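Local coordinates for protein signal recognition particle subunit SRP68 (Chaetomium thermophilum, PDB 4P3G) that binds the 7S RNA through this RNA-binding domain and, as a subunit of the signal recognition particle, probably assists cotranslational targeting of proteins to the endoplasmic reticulum, at residues R209-I213 and A214-H218. Numbering follows the deposited sequence.
With PO4 (phosphate ion), chain F.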
ATOM      1  N   ARG A 209       2.563  -7.715  -4.639  1.00 71.95           N
ATOM      2  CA  ARG A 209       3.568  -8.155  -5.601  1.00 74.68           C
ATOM      3  C   ARG A 209       4.471  -6.987  -5.944  1.00 82.25           C
ATOM      4  O   ARG A 209       5.689  -7.108  -5.932  1.00 88.98           O
ATOM      5  CB  ARG A 209       2.923  -8.683  -6.881  1.00 77.42           C
ATOM      6  CG  ARG A 209       1.952  -9.828  -6.697  1.00 91.94           C
ATOM      7  CD  ARG A 209       2.581 -10.999  -5.966  1.00105.07           C
ATOM      8  NE  ARG A 209       1.604 -12.057  -5.714  1.00111.69           N
ATOM      9  CZ  ARG A 209       1.762 -13.004  -4.798  1.00113.38           C
ATOM     10  NH1 ARG A 209       2.861 -13.019  -4.052  1.00113.59           N
ATOM     11  NH2 ARG A 209       0.824 -13.926  -4.624  1.00112.64           N
ATOM     12  N   THR A 210       3.866  -5.844  -6.222  1.00 84.67           N
ATOM     13  CA  THR A 210       4.615  -4.650  -6.559  1.00 85.16           C
ATOM     14  C   THR A 210       5.153  -3.946  -5.318  1.00 81.48           C
ATOM     15  O   THR A 210       4.393  -3.547  -4.441  1.00 82.60           O
ATOM     16  CB  THR A 210       3.721  -3.685  -7.376  1.00 90.27           C
ATOM     17  OG1 THR A 210       3.594  -4.193  -8.709  1.00 94.50           O
ATOM     18  CG2 THR A 210       4.307  -2.283  -7.428  1.00 91.98           C
ATOM     19  N   LEU A 211       6.467  -3.759  -5.263  1.00 80.16           N
ATOM     20  CA  LEU A 211       7.068  -3.075  -4.123  1.00 77.57           C
ATOM     21  C   LEU A 211       6.625  -1.594  -4.056  1.00 81.02           C
ATOM     22  O   LEU A 211       6.814  -0.837  -4.995  1.00 73.82           O
ATOM     23  CB  LEU A 211       8.573  -3.112  -4.291  1.00 78.44           C
ATOM     24  CG  LEU A 211       9.504  -2.848  -3.117  1.00 76.31           C
ATOM     25  CD1 LEU A 211       9.506  -4.071  -2.260  1.00 72.21           C
ATOM     26  CD2 LEU A 211      10.910  -2.505  -3.625  1.00 74.12           C
ATOM     27  N   PRO A 212       6.036  -1.170  -2.934  1.00 80.56           N
ATOM     28  CA  PRO A 212       5.574   0.220  -2.902  1.00 73.14           C
ATOM     29  C   PRO A 212       6.771   1.110  -2.713  1.00 73.47           C
ATOM     30  O   PRO A 212       7.083   1.432  -1.574  1.00 81.98           O
ATOM     31  CB  PRO A 212       4.687   0.265  -1.651  1.00 74.71           C
ATOM     32  CG  PRO A 212       5.250  -0.819  -0.772  1.00 69.34           C
ATOM     33  CD  PRO A 212       5.691  -1.908  -1.708  1.00 69.68           C
ATOM     34  N   ILE A 213       7.372   1.621  -3.766  1.00 73.83           N
ATOM     35  CA  ILE A 213       8.657   2.217  -3.575  1.00 78.10           C
ATOM     36  C   ILE A 213       8.545   3.715  -3.372  1.00 82.28           C
ATOM     37  O   ILE A 213       9.473   4.345  -2.869  1.00 89.39           O
ATOM     38  CB  ILE A 213       9.578   1.890  -4.753  1.00 89.53           C
ATOM     39  CG1 ILE A 213      10.993   2.388  -4.480  1.00 93.02           C
ATOM     40  CG2 ILE A 213       9.066   2.483  -6.023  1.00 76.16           C
ATOM     41  CD1 ILE A 213      11.952   1.907  -5.473  1.00102.30           C
ATOM     42  N   ALA A 214       7.402   4.294  -3.721  1.00 83.87           N
ATOM     43  CA  ALA A 214       7.219   5.723  -3.491  1.00 88.04           C
ATOM     44  C   ALA A 214       6.876   5.952  -2.030  1.00 78.19           C
ATOM     45  O   ALA A 214       7.326   6.918  -1.419  1.00 80.92           O
ATOM     46  CB  ALA A 214       6.152   6.302  -4.409  1.00 86.87           C
ATOM     47  N   THR A 215       6.093   5.033  -1.480  1.00 74.37           N
ATOM     48  CA  THR A 215       5.750   5.013  -0.067  1.00 78.27           C
ATOM     49  C   THR A 215       7.003   4.888   0.761  1.00 78.57           C
ATOM     50  O   THR A 215       7.269   5.680   1.673  1.00 79.76           O
ATOM     51  CB  THR A 215       4.920   3.826   0.229  1.00 83.82           C
ATOM     52  OG1 THR A 215       3.852   3.783  -0.725  1.00 93.59           O
ATOM     53  CG2 THR A 215       4.385   3.910   1.642  1.00 85.98           C
ATOM     54  N   ILE A 216       7.799   3.893   0.402  1.00 77.87           N
ATOM     55  CA  ILE A 216       9.067   3.678   1.062  1.00 78.08           C
ATOM     56  C   ILE A 216       9.962   4.898   0.888  1.00 82.05           C
ATOM     57  O   ILE A 216      10.526   5.392   1.857  1.00 88.04           O
ATOM     58  CB  ILE A 216       9.754   2.440   0.506  1.00 77.94           C
ATOM     59  CG1 ILE A 216       9.020   1.190   0.997  1.00 70.03           C
ATOM     60  CG2 ILE A 216      11.207   2.415   0.922  1.00 87.18           C
ATOM     61  CD1 ILE A 216       9.219  -0.027   0.118  1.00 66.79           C
ATOM     62  N   ALA A 217      10.080   5.414  -0.324  1.00 78.44           N
ATOM     63  CA  ALA A 217      10.932   6.585  -0.513  1.00103.40           C
ATOM     64  C   ALA A 217      10.489   7.739   0.375  1.00104.70           C
ATOM     65  O   ALA A 217      11.308   8.359   1.030  1.00104.76           O
ATOM     66  CB  ALA A 217      10.956   7.019  -1.964  1.00105.54           C
ATOM     67  N   HIS A 218       9.192   8.019   0.420  1.00105.32           N
ATOM     68  CA  HIS A 218       8.735   9.126   1.250  1.00104.89           C
ATOM     69  C   HIS A 218       8.954   8.854   2.743  1.00101.19           C
ATOM     70  O   HIS A 218       9.396   9.742   3.470  1.00101.74           O
ATOM     71  CB  HIS A 218       7.264   9.465   1.014  1.00102.13           C
ATOM     72  CG  HIS A 218       6.715  10.419   2.029  1.00 90.16           C
ATOM     73  ND1 HIS A 218       5.720  10.069   2.919  1.00 87.67           N
ATOM     74  CD2 HIS A 218       7.035  11.699   2.307  1.00 95.29           C
ATOM     75  CE1 HIS A 218       5.456  11.100   3.701  1.00 91.17           C
ATOM     76  NE2 HIS A 218       6.241  12.100   3.356  1.00104.99           N
TER
HETATM   77  P   PO4 F 301      -1.060  -7.316  -4.891  1.00128.93           P
HETATM   78  O1  PO4 F 301      -1.420  -7.392  -3.432  1.00133.51           O
HETATM   79  O2  PO4 F 301      -0.023  -8.370  -5.127  1.00125.86           O
HETATM   80  O3  PO4 F 301      -2.274  -7.573  -5.754  1.00128.43           O
HETATM   81  O4  PO4 F 301      -0.504  -5.949  -5.210  1.00133.37           O
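Pro212 and Ile216 meet across the first turn of the C-terminal helix 213-222, a local helix-start contact at the end of an extended loop leading away from the body of the all-helical RNA-binding domain. Proline is tolerated at the N-cap position, Pro212, because no N-H is needed from it there, and its carbonyl still accepts. Pro212 O takes the first helical bond from Ile216 N (3.2 Å, N-H...O angle 163°), and Ile213 O accepts the next from Ala217 N at 2.8 Å. With CG1 anti to its own carbonyl carbon (chi1 -72°), Ile216 sends CD1 back to 4.1 Å from Pro212 CG and 4.3 Å from Leu211 CG, an apolar patch beside the backbone hydrogen bonds. On another flank, Thr215 OG1 lies 3.7 Å from Pro212 CB, threonine being small enough to lie against the proline ring. Arg199 of the second subunit packs against Leu211, and Ile172 of the third against the small methyl of Ala217. Upstream, Arg209 N donates to O2 of a phosphate ion (2.7 Å), probably from the crystallisation liquor, which Arg219 NE of the second subunit also hydrogen-bonds. Backbone bonding thus starts the helix, while apolar side chains pack its first turn against the incoming loop.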